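Local structure of rhizobiales Sp. Pch2 (Marine metagenome, 6PB3) at residues G251-T256 against A294-Q299; F223-N227 against Y264-F268; I128-F132 against N181-R185; T135-R140 against A194-A198. The protein probably acts as a TRIP13-like AAA ATPase that remodels HORMA domain proteins and thereby regulates bacterial cGAS-like enzymes in bacteriophage immunity. All coordinates share one frame. Residue numbers count along the deposited sequence, not the author numbering.

Overall arrangement
The four contacts fall into two pairs, one in each part of an AAA ATPase subunit. Contacts 3 and 4 come first along the chain, with alternating segments. They share helix 124-141, which packs on helix 179-192 in contact 3 and on the start of strand 197-203 in contact 4; their centres are 14 Å apart. Contacts 2 and 1 follow, again with alternating segments and centres 14 Å apart, and they touch where Thr256 O meets Phe266 N. Contact 2 lies where the nucleotide-binding sheet domain passes into the helical lid, and contact 1 lies within the lid. Contacts 1 and 3, with centres 47 Å apart, are on opposite sides of the chain's centre.

Contact 1: residues G251-T256 against A294-Q299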
loop_
_atom_site.group_PDB
_atom_site.type_symbol
_atom_site.label_atom_id
_atom_site.label_comp_id
_atom_site.label_asym_id
_atom_site.label_seq_id
_atom_site.Cartn_x
_atom_site.Cartn_y
_atom_site.Cartn_z
ATOM N N GLY A 251 30.828 -11.741 21.692
ATOM C CA GLY A 251 30.657 -12.125 20.300
ATOM C C GLY A 251 29.213 -12.438 19.955
ATOM O O GLY A 251 28.713 -12.035 18.903
ATOM N N LEU A 252 28.516 -13.145 20.844
ATOM C CA LEU A 252 27.114 -13.456 20.588
ATOM C C LEU A 252 26.232 -12.227 20.744
ATOM O O LEU A 252 25.215 -12.105 20.059
ATOM C CB LEU A 252 26.634 -14.558 21.529
ATOM C CG LEU A 252 27.166 -15.972 21.366
ATOM C CD1 LEU A 252 26.796 -16.804 22.592
ATOM C CD2 LEU A 252 26.579 -16.586 20.100
ATOM N N VAL A 253 26.603 -11.316 21.643
ATOM C CA VAL A 253 25.919 -10.030 21.732
ATOM C C VAL A 253 26.068 -9.260 20.424
ATOM O O VAL A 253 25.103 -8.705 19.885
ATOM C CB VAL A 253 26.468 -9.219 22.917
ATOM C CG1 VAL A 253 25.941 -7.783 22.858
ATOM C CG2 VAL A 253 26.101 -9.879 24.224
ATOM N N ALA A 254 27.283 -9.228 19.891
ATOM C CA ALA A 254 27.518 -8.523 18.636
ATOM C C ALA A 254 26.822 -9.220 17.472
ATOM O O ALA A 254 26.266 -8.555 16.587
ATOM C CB ALA A 254 29.021 -8.396 18.374
ATOM N N ALA A 255 26.835 -10.554 17.458
ATOM C CA ALA A 255 26.217 -11.281 16.357
ATOM C C ALA A 255 24.706 -11.131 16.345
ATOM O O ALA A 255 24.085 -11.342 15.300
ATOM C CB ALA A 255 26.594 -12.762 16.426
ATOM N N THR A 256 24.096 -10.763 17.463
ATOM C CA THR A 256 22.650 -10.622 17.502
ATOM C C THR A 256 22.201 -9.167 17.449
ATOM O O THR A 256 20.993 -8.895 17.513
ATOM C CB THR A 256 22.097 -11.332 18.746
ATOM O OG1 THR A 256 22.715 -10.807 19.931
ATOM C CG2 THR A 256 22.406 -12.816 18.646
ATOM N N ALA A 294 27.917 -22.069 18.711
ATOM C CA ALA A 294 26.911 -21.087 19.099
ATOM C C ALA A 294 27.084 -19.784 18.325
ATOM O O ALA A 294 26.098 -19.142 17.944
ATOM C CB ALA A 294 26.971 -20.832 20.607
ATOM N N LEU A 295 28.330 -19.365 18.094
ATOM C CA LEU A 295 28.537 -18.137 17.339
ATOM C C LEU A 295 28.161 -18.341 15.880
ATOM O O LEU A 295 27.489 -17.493 15.279
ATOM C CB LEU A 295 29.986 -17.670 17.462
ATOM C CG LEU A 295 30.304 -16.372 16.708
ATOM C CD1 LEU A 295 29.477 -15.204 17.242
ATOM C CD2 LEU A 295 31.799 -16.049 16.752
ATOM N N ALA A 296 28.570 -19.476 15.305
ATOM C CA ALA A 296 28.224 -19.773 13.920
ATOM C C ALA A 296 26.713 -19.805 13.736
ATOM O O ALA A 296 26.192 -19.331 12.719
ATOM C CB ALA A 296 28.864 -21.099 13.486
ATOM N N ILE A 297 25.989 -20.329 14.725
ATOM C CA ILE A 297 24.533 -20.348 14.638
ATOM C C ILE A 297 23.981 -18.924 14.671
ATOM O O ILE A 297 23.141 -18.548 13.846
ATOM C CB ILE A 297 23.940 -21.209 15.763
ATOM C CG1 ILE A 297 24.280 -22.686 15.531
ATOM C CG2 ILE A 297 22.448 -20.995 15.837
ATOM C CD1 ILE A 297 23.998 -23.587 16.723
ATOM N N ALA A 298 24.454 -18.106 15.617
ATOM C CA ALA A 298 23.940 -16.742 15.734
ATOM C C ALA A 298 24.184 -15.945 14.457
ATOM O O ALA A 298 23.329 -15.159 14.034
ATOM C CB ALA A 298 24.581 -16.030 16.926
ATOM N N GLN A 299 25.342 -16.146 13.823
ATOM C CA GLN A 299 25.711 -15.329 12.673
ATOM C C GLN A 299 24.938 -15.739 11.425
ATOM O O GLN A 299 24.526 -14.880 10.635
ATOM C CB GLN A 299 27.218 -15.420 12.434
ATOM C CG GLN A 299 28.074 -14.828 13.549
ATOM C CD GLN A 299 29.538 -14.726 13.149
ATOM O OE1 GLN A 299 29.985 -15.398 12.214
ATOM N NE2 GLN A 299 30.288 -13.875 13.844
#
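Small helical lid domains of AAA ATPases are held together by helix-on-helix packing, and this contact is a compact example. Helix 246-255 and helix 291-300 run side by side in nearly the same direction: the short segments are inclined by 10° and their axes approach to 9.2 Å. Leu252 stands level with Leu295 and Ala255 with Gln299. Small residues make the closeness possible, since Ala255 and Ala298 both point their CB atoms into the interface.

The apolar contacts are of two kinds. Side chain against side chain, Ala255 CB lies 3.9 Å from Ala298 CB and 3.9 Å from Leu295 CD1, Thr256 CG2 reaches Ala298 CB at 4.2 Å, and the aliphatic CG of Gln299 lies 3.8 Å from Ala255 CB at the exposed margin. Side chain against backbone, Leu295 CD1 rests 3.7 Å from Gly251 O.

No hydrogen bond crosses between the segments; polar ties run to the rest of the lid, where Arg231 of helix 228-239 hydrogen-bonds to Val253 O. Ile297, on another side of its helix, packs on Arg38 of a second subunit.

The closest approach belongs to Leu252. It leaves its helix sideways, yet its CD2 settles on the opposing backbone, 3.4 Å from Ala294 O and 3.7 Å from Leu295 CA, and also lies 3.8 Å from the side-chain atom Ala298 CB.

Contact 2: residues F223-N227 against Y264-F268; sequences FDRPN and YGFTF
Two irregular segments cross here, closest where the CA atoms of Arg225 and Thr267 come within 4.5 Å; next in register, Pro226 CA and Phe268 CA are 6.2 Å apart. Residues 225 and 226 are extended (phi/psi -65/132 and -61/139), and Asn227 then N-caps helix 228-239.

Tyr264, chi1 p, directs its CB toward the first segment, and this CB lies over one face of the Arg225 guanidinium. Gly265 supplies the direct hydrogen bond: Arg225 NH1 donates to Gly265 O at 2.9 Å and 156°. The same NH1 also bonds to Thr304 O near the modelled C-terminus. To reach this point Arg225 takes chi1 m with chi2 and chi3 both t.

Phe266 (-63/146) points its CB away, but its carbonyl O sits 3.2 Å from Pro226 CD and 3.6 Å from Arg225 CB. Water 2 donates to both Phe266 O and Pro226 O, at 2.7 Å each. In AAA ATPases the chain passes from the nucleotide-binding domain into the helical lid at such a place: strand 219-223 ends here, and the lid's first helix begins.

Thr267 (-77/173, chi1 p) N-caps helix 268-283 through OG1 to Asp270 N, while its CG2 covers the other guanidinium face, 3.5 Å from Arg225 NH1. Phe268, chi1 m, offers a ring face to Pro226: Pro226 CB lies 3.9 Å from the centroid of the Phe268 ring in a CH-pi contact. Water 1 accepts from Phe268 N at 2.9 Å and donates weakly to Asp224 O at 3.2 Å.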
loop_
_atom_site.group_PDB
_atom_site.type_symbol
_atom_site.label_atom_id
_atom_site.label_comp_id
_atom_site.label_asym_id
_atom_site.label_seq_id
_atom_site.Cartn_x
_atom_site.Cartn_y
_atom_site.Cartn_z
ATOM N N PHE A 223 8.273 -2.571 24.184
ATOM C CA PHE A 223 9.045 -3.791 24.000
ATOM C C PHE A 223 9.496 -3.784 22.544
ATOM O O PHE A 223 8.810 -4.283 21.647
ATOM C CB PHE A 223 8.218 -5.040 24.331
ATOM C CG PHE A 223 7.707 -5.070 25.745
ATOM C CD1 PHE A 223 6.732 -4.182 26.161
ATOM C CD2 PHE A 223 8.212 -5.980 26.663
ATOM C CE1 PHE A 223 6.274 -4.189 27.472
ATOM C CE2 PHE A 223 7.751 -5.999 27.977
ATOM C CZ PHE A 223 6.778 -5.114 28.377
ATOM N N ASP A 224 10.643 -3.200 22.304
ATOM C CA ASP A 224 11.243 -3.272 20.992
ATOM C C ASP A 224 12.516 -4.086 21.108
ATOM O O ASP A 224 12.751 -4.769 22.117
ATOM C CB ASP A 224 11.477 -1.875 20.412
ATOM C CG ASP A 224 11.868 -0.863 21.461
ATOM O OD1 ASP A 224 12.810 -1.144 22.226
ATOM O OD2 ASP A 224 11.241 0.221 21.507
ATOM N N ARG A 225 13.328 -4.027 20.065
ATOM C CA ARG A 225 14.438 -4.952 19.924
ATOM C C ARG A 225 15.445 -4.728 21.050
ATOM O O ARG A 225 15.796 -3.580 21.340
ATOM C CB ARG A 225 15.059 -4.768 18.540
ATOM C CG ARG A 225 14.030 -5.086 17.438
ATOM C CD ARG A 225 14.545 -5.057 15.997
ATOM N NE ARG A 225 13.433 -5.291 15.072
ATOM C CZ ARG A 225 13.311 -6.339 14.258
ATOM N NH1 ARG A 225 14.256 -7.269 14.204
ATOM N NH2 ARG A 225 12.243 -6.450 13.479
ATOM N N PRO A 226 15.891 -5.780 21.734
ATOM C CA PRO A 226 16.783 -5.585 22.883
ATOM C C PRO A 226 18.078 -4.914 22.468
ATOM O O PRO A 226 18.649 -5.213 21.412
ATOM C CB PRO A 226 17.025 -7.016 23.389
ATOM C CG PRO A 226 16.719 -7.881 22.239
ATOM C CD PRO A 226 15.586 -7.197 21.526
ATOM N N ASN A 227 18.529 -3.987 23.311
ATOM C CA ASN A 227 19.803 -3.326 23.092
ATOM C C ASN A 227 20.927 -4.233 23.588
ATOM O O ASN A 227 20.691 -5.345 24.075
ATOM C CB ASN A 227 19.820 -1.955 23.770
ATOM C CG ASN A 227 19.622 -2.037 25.282
ATOM O OD1 ASN A 227 20.035 -2.997 25.934
ATOM N ND2 ASN A 227 18.976 -1.028 25.839
ATOM N N TYR A 264 19.045 -3.731 11.670
ATOM C CA TYR A 264 18.235 -4.034 12.841
ATOM C C TYR A 264 18.755 -5.312 13.490
ATOM O O TYR A 264 19.288 -6.194 12.815
ATOM C CB TYR A 264 16.751 -4.184 12.465
ATOM C CG TYR A 264 16.522 -5.077 11.263
ATOM C CD1 TYR A 264 16.493 -6.461 11.400
ATOM C CD2 TYR A 264 16.332 -4.541 9.990
ATOM C CE1 TYR A 264 16.288 -7.283 10.313
ATOM C CE2 TYR A 264 16.125 -5.364 8.892
ATOM C CZ TYR A 264 16.105 -6.735 9.062
ATOM O OH TYR A 264 15.899 -7.567 7.985
ATOM N N GLY A 265 18.612 -5.410 14.807
ATOM C CA GLY A 265 19.089 -6.562 15.547
ATOM C C GLY A 265 18.002 -7.596 15.797
ATOM O O GLY A 265 16.881 -7.501 15.297
ATOM N N PHE A 266 18.358 -8.616 16.584
ATOM C CA PHE A 266 17.382 -9.626 16.978
ATOM C C PHE A 266 16.268 -9.007 17.821
ATOM O O PHE A 266 16.490 -8.084 18.611
ATOM C CB PHE A 266 18.046 -10.744 17.792
ATOM C CG PHE A 266 18.790 -11.767 16.976
ATOM C CD1 PHE A 266 19.548 -11.398 15.890
ATOM C CD2 PHE A 266 18.752 -13.108 17.336
ATOM C CE1 PHE A 266 20.255 -12.353 15.155
ATOM C CE2 PHE A 266 19.445 -14.058 16.617
ATOM C CZ PHE A 266 20.196 -13.682 15.517
ATOM N N THR A 267 15.057 -9.534 17.661
ATOM C CA THR A 267 14.006 -9.279 18.628
ATOM C C THR A 267 14.233 -10.144 19.868
ATOM O O THR A 267 15.134 -10.985 19.914
ATOM C CB THR A 267 12.626 -9.571 18.032
ATOM O OG1 THR A 267 12.490 -10.973 17.772
ATOM C CG2 THR A 267 12.416 -8.817 16.704
ATOM N N PHE A 268 13.410 -9.901 20.896
ATOM C CA PHE A 268 13.398 -10.772 22.067
ATOM C C PHE A 268 12.976 -12.182 21.676
ATOM O O PHE A 268 13.528 -13.171 22.172
ATOM C CB PHE A 268 12.442 -10.212 23.141
ATOM C CG PHE A 268 13.029 -9.084 23.994
ATOM C CD1 PHE A 268 14.019 -9.345 24.932
ATOM C CD2 PHE A 268 12.554 -7.787 23.871
ATOM C CE1 PHE A 268 14.537 -8.316 25.734
ATOM C CE2 PHE A 268 13.066 -6.741 24.679
ATOM C CZ PHE A 268 14.066 -7.017 25.604
HETATM O O HOH W 1 11.892 -7.466 20.553
HETATM O O HOH W 2 18.504 -6.308 18.903
#

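Contact 3: residues I128-F132 against N181-R185; sequences ISAAF and NAFIR
Both segments are regular alpha-helix within longer helices, with Phe132 N bonded to Ile128 O at 3.0 Å and Arg185 N to Asn181 O at 2.9 Å. They run almost parallel, their directions differing by 15° and their axes approaching to 9.0 Å. The register is set by Ser129 and Ala182, whose CA atoms are 5.7 Å apart. This is the neighbouring-helix packing of the alpha/beta P-loop NTPase fold: helix 124-141 leads into strand 151-157 and helix 179-192 into strand 197-203, two adjacent parallel strands of the central sheet, so that successive connecting helices lie side by side on the sheet.

Ala182 points its CB toward the other helix and leaves room for the approach. Ser129 OG comes within 3.7 Å of that CB, while its hydrogen bond goes back to Thr125 O in its own helix. Ile128, chi1 m and chi2 t, also points across; its CG2 lies 3.8 Å from Ala182 CB, 3.6 Å from Phe183 N and 4.0 Å from Phe183 CB, close to the plane of the Phe183 ring.

Beneath these residues two aromatic side chains face the sheet, both packing on Val199. Phe132 takes chi1 m (-86°) and chi2 -71°; Phe183 takes chi1 t and chi2 68°. Their ring centroids are 5.5 Å apart with planes at 61°, and Phe132 CE2 comes within 3.4 Å of Phe183 CD1.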
loop_
_atom_site.group_PDB
_atom_site.type_symbol
_atom_site.label_atom_id
_atom_site.label_comp_id
_atom_site.label_asym_id
_atom_site.label_seq_id
_atom_site.Cartn_x
_atom_site.Cartn_y
_atom_site.Cartn_z
ATOM N N ILE A 128 -17.211 -5.881 28.324
ATOM C CA ILE A 128 -16.316 -4.871 28.883
ATOM C C ILE A 128 -16.975 -4.169 30.064
ATOM O O ILE A 128 -16.362 -4.001 31.126
ATOM C CB ILE A 128 -15.898 -3.876 27.791
ATOM C CG1 ILE A 128 -14.969 -4.564 26.788
ATOM C CG2 ILE A 128 -15.255 -2.658 28.407
ATOM C CD1 ILE A 128 -14.726 -3.763 25.526
ATOM N N SER A 129 -18.235 -3.755 29.895
ATOM C CA SER A 129 -18.992 -3.169 30.999
ATOM C C SER A 129 -19.002 -4.091 32.209
ATOM O O SER A 129 -18.666 -3.674 33.323
ATOM C CB SER A 129 -20.425 -2.868 30.557
ATOM O OG SER A 129 -20.436 -1.919 29.513
ATOM N N ALA A 130 -19.400 -5.351 32.007
ATOM C CA ALA A 130 -19.468 -6.291 33.119
ATOM C C ALA A 130 -18.131 -6.376 33.834
ATOM O O ALA A 130 -18.068 -6.264 35.062
ATOM C CB ALA A 130 -19.899 -7.670 32.622
ATOM N N ALA A 131 -17.047 -6.546 33.074
ATOM C CA ALA A 131 -15.720 -6.631 33.672
ATOM C C ALA A 131 -15.424 -5.409 34.532
ATOM O O ALA A 131 -14.911 -5.531 35.651
ATOM C CB ALA A 131 -14.666 -6.785 32.575
ATOM N N PHE A 132 -15.763 -4.217 34.030
ATOM C CA PHE A 132 -15.481 -3.011 34.799
ATOM C C PHE A 132 -16.398 -2.898 36.005
ATOM O O PHE A 132 -15.965 -2.459 37.076
ATOM C CB PHE A 132 -15.595 -1.771 33.919
ATOM C CG PHE A 132 -14.331 -1.446 33.191
ATOM C CD1 PHE A 132 -13.231 -0.966 33.880
ATOM C CD2 PHE A 132 -14.230 -1.647 31.830
ATOM C CE1 PHE A 132 -12.070 -0.660 33.213
ATOM C CE2 PHE A 132 -13.066 -1.352 31.161
ATOM C CZ PHE A 132 -11.986 -0.862 31.849
ATOM N N ASN A 181 -16.056 2.628 23.722
ATOM C CA ASN A 181 -16.692 3.562 24.646
ATOM C C ASN A 181 -16.915 2.927 26.012
ATOM O O ASN A 181 -16.704 3.573 27.045
ATOM C CB ASN A 181 -18.007 4.067 24.064
ATOM C CG ASN A 181 -17.987 5.559 23.838
ATOM O OD1 ASN A 181 -17.408 6.041 22.866
ATOM N ND2 ASN A 181 -18.595 6.306 24.755
ATOM N N ALA A 182 -17.337 1.659 26.036
ATOM C CA ALA A 182 -17.475 0.947 27.304
ATOM C C ALA A 182 -16.150 0.887 28.053
ATOM O O ALA A 182 -16.116 0.979 29.284
ATOM C CB ALA A 182 -18.013 -0.462 27.058
ATOM N N PHE A 183 -15.050 0.722 27.321
ATOM C CA PHE A 183 -13.734 0.631 27.940
ATOM C C PHE A 183 -13.303 1.976 28.507
ATOM O O PHE A 183 -12.802 2.055 29.635
ATOM C CB PHE A 183 -12.739 0.134 26.899
ATOM C CG PHE A 183 -11.399 -0.209 27.455
ATOM C CD1 PHE A 183 -11.240 -1.296 28.299
ATOM C CD2 PHE A 183 -10.288 0.553 27.130
ATOM C CE1 PHE A 183 -9.998 -1.619 28.810
ATOM C CE2 PHE A 183 -9.045 0.239 27.635
ATOM C CZ PHE A 183 -8.901 -0.845 28.484
ATOM N N ILE A 184 -13.504 3.041 27.730
ATOM C CA ILE A 184 -13.179 4.397 28.168
ATOM C C ILE A 184 -13.963 4.758 29.419
ATOM O O ILE A 184 -13.410 5.271 30.399
ATOM C CB ILE A 184 -13.479 5.394 27.037
ATOM C CG1 ILE A 184 -12.444 5.292 25.926
ATOM C CG2 ILE A 184 -13.610 6.799 27.570
ATOM C CD1 ILE A 184 -13.009 5.813 24.632
ATOM N N ARG A 185 -15.277 4.539 29.383
ATOM C CA ARG A 185 -16.102 4.796 30.556
ATOM C C ARG A 185 -15.611 4.001 31.759
ATOM O O ARG A 185 -15.609 4.507 32.887
ATOM C CB ARG A 185 -17.562 4.471 30.242
ATOM C CG ARG A 185 -18.169 5.400 29.198
ATOM C CD ARG A 185 -19.558 4.963 28.770
ATOM N NE ARG A 185 -20.064 5.804 27.690
ATOM C CZ ARG A 185 -21.294 5.723 27.189
ATOM N NH1 ARG A 185 -22.151 4.830 27.672
ATOM N NH2 ARG A 185 -21.670 6.535 26.206
#

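Contact 4: residues T135-R140 against A194-A198; sequences TVSEAR and ALPAA
An inverse gamma turn centred on Pro196 (phi/psi -74/79) bends the chain just before strand 197-203, closed by a weak hydrogen bond from Ala197 N to Leu195 O at 2.8 Å. Leu195 and Ala197, on either side of Pro196 in sequence, both point CB toward helix 124-141. Segment 135-140 is regular helix, with Ala139 N on Thr135 O and Arg140 N on Val136 O at 3.0 Å each.

Ala139 is central, its CA 5.6 Å from that of Leu195. Its CB lies 3.8 Å from Leu195 CB and 4.1 Å from both Pro196 CD and Ala197 CB; Ala139 O is 3.6 Å from Pro196 CD. Leu195, chi1 m and chi2 t, brings CD1 to 3.7 Å from Val136 CG1 and CD2 to 3.5 Å from Arg140 CG. Thr135 CG2 meets Ala197 CB at 4.1 Å. No hydrogen bond joins the segments, whereas Ala198 pairs with strand 151-157. Such apolar packing of a helix on the entry to a parallel strand is characteristic of the layered alpha/beta P-loop NTPase fold.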
loop_
_atom_site.group_PDB
_atom_site.type_symbol
_atom_site.label_atom_id
_atom_site.label_comp_id
_atom_site.label_asym_id
_atom_site.label_seq_id
_atom_site.Cartn_x
_atom_site.Cartn_y
_atom_site.Cartn_z
ATOM N N THR A 135 -14.969 -5.212 38.525
ATOM C CA THR A 135 -13.725 -4.666 39.053
ATOM C C THR A 135 -13.996 -3.574 40.081
ATOM O O THR A 135 -13.372 -3.550 41.150
ATOM C CB THR A 135 -12.871 -4.132 37.909
ATOM O OG1 THR A 135 -12.687 -5.166 36.937
ATOM C CG2 THR A 135 -11.517 -3.681 38.419
ATOM N N VAL A 136 -14.949 -2.683 39.788
ATOM C CA VAL A 136 -15.318 -1.633 40.735
ATOM C C VAL A 136 -15.851 -2.238 42.028
ATOM O O VAL A 136 -15.462 -1.830 43.129
ATOM C CB VAL A 136 -16.340 -0.676 40.092
ATOM C CG1 VAL A 136 -16.858 0.326 41.112
ATOM C CG2 VAL A 136 -15.725 0.035 38.892
ATOM N N SER A 137 -16.746 -3.220 41.916
ATOM C CA SER A 137 -17.336 -3.827 43.106
ATOM C C SER A 137 -16.263 -4.455 43.993
ATOM O O SER A 137 -16.208 -4.196 45.201
ATOM C CB SER A 137 -18.383 -4.865 42.697
ATOM O OG SER A 137 -18.865 -5.576 43.821
ATOM N N GLU A 138 -15.393 -5.277 43.405
ATOM C CA GLU A 138 -14.349 -5.931 44.187
ATOM C C GLU A 138 -13.400 -4.916 44.807
ATOM O O GLU A 138 -12.975 -5.075 45.956
ATOM C CB GLU A 138 -13.587 -6.920 43.312
ATOM C CG GLU A 138 -14.327 -8.227 43.106
ATOM C CD GLU A 138 -14.606 -8.933 44.422
ATOM O OE1 GLU A 138 -13.654 -9.113 45.217
ATOM O OE2 GLU A 138 -15.780 -9.288 44.667
ATOM N N ALA A 139 -13.066 -3.854 44.069
ATOM C CA ALA A 139 -12.171 -2.836 44.609
ATOM C C ALA A 139 -12.802 -2.104 45.791
ATOM O O ALA A 139 -12.093 -1.680 46.713
ATOM C CB ALA A 139 -11.776 -1.848 43.512
ATOM N N ARG A 140 -14.129 -1.938 45.781
ATOM C CA ARG A 140 -14.813 -1.332 46.925
ATOM C C ARG A 140 -14.726 -2.228 48.153
ATOM O O ARG A 140 -14.492 -1.747 49.269
ATOM C CB ARG A 140 -16.277 -1.041 46.584
ATOM C CG ARG A 140 -16.502 0.216 45.747
ATOM C CD ARG A 140 -17.968 0.386 45.355
ATOM N NE ARG A 140 -18.151 1.482 44.406
ATOM C CZ ARG A 140 -19.086 1.499 43.458
ATOM N NH1 ARG A 140 -19.916 0.470 43.331
ATOM N NH2 ARG A 140 -19.183 2.533 42.628
ATOM N N ALA A 194 -11.201 6.639 44.240
ATOM C CA ALA A 194 -9.956 6.259 44.885
ATOM C C ALA A 194 -9.797 4.747 44.974
ATOM O O ALA A 194 -9.000 4.260 45.782
ATOM C CB ALA A 194 -9.873 6.880 46.277
ATOM N N LEU A 195 -10.539 4.004 44.163
ATOM C CA LEU A 195 -10.551 2.557 44.276
ATOM C C LEU A 195 -9.188 1.984 43.903
ATOM O O LEU A 195 -8.598 2.384 42.891
ATOM C CB LEU A 195 -11.624 1.963 43.371
ATOM C CG LEU A 195 -13.029 2.550 43.516
ATOM C CD1 LEU A 195 -13.905 2.147 42.343
ATOM C CD2 LEU A 195 -13.656 2.109 44.831
ATOM N N PRO A 196 -8.666 1.054 44.693
ATOM C CA PRO A 196 -7.370 0.402 44.397
ATOM C C PRO A 196 -7.496 -0.601 43.251
ATOM O O PRO A 196 -7.578 -1.825 43.445
ATOM C CB PRO A 196 -7.033 -0.289 45.721
ATOM C CG PRO A 196 -8.382 -0.642 46.288
ATOM C CD PRO A 196 -9.314 0.483 45.888
ATOM N N ALA A 197 -7.519 -0.069 42.025
ATOM C CA ALA A 197 -7.694 -0.878 40.822
ATOM C C ALA A 197 -6.925 -0.253 39.661
ATOM O O ALA A 197 -6.842 0.978 39.556
ATOM C CB ALA A 197 -9.178 -1.009 40.461
ATOM N N ALA A 198 -6.372 -1.108 38.795
ATOM C CA ALA A 198 -5.630 -0.689 37.606
ATOM C C ALA A 198 -5.911 -1.637 36.446
ATOM O O ALA A 198 -6.343 -2.777 36.637
ATOM C CB ALA A 198 -4.121 -0.652 37.864
#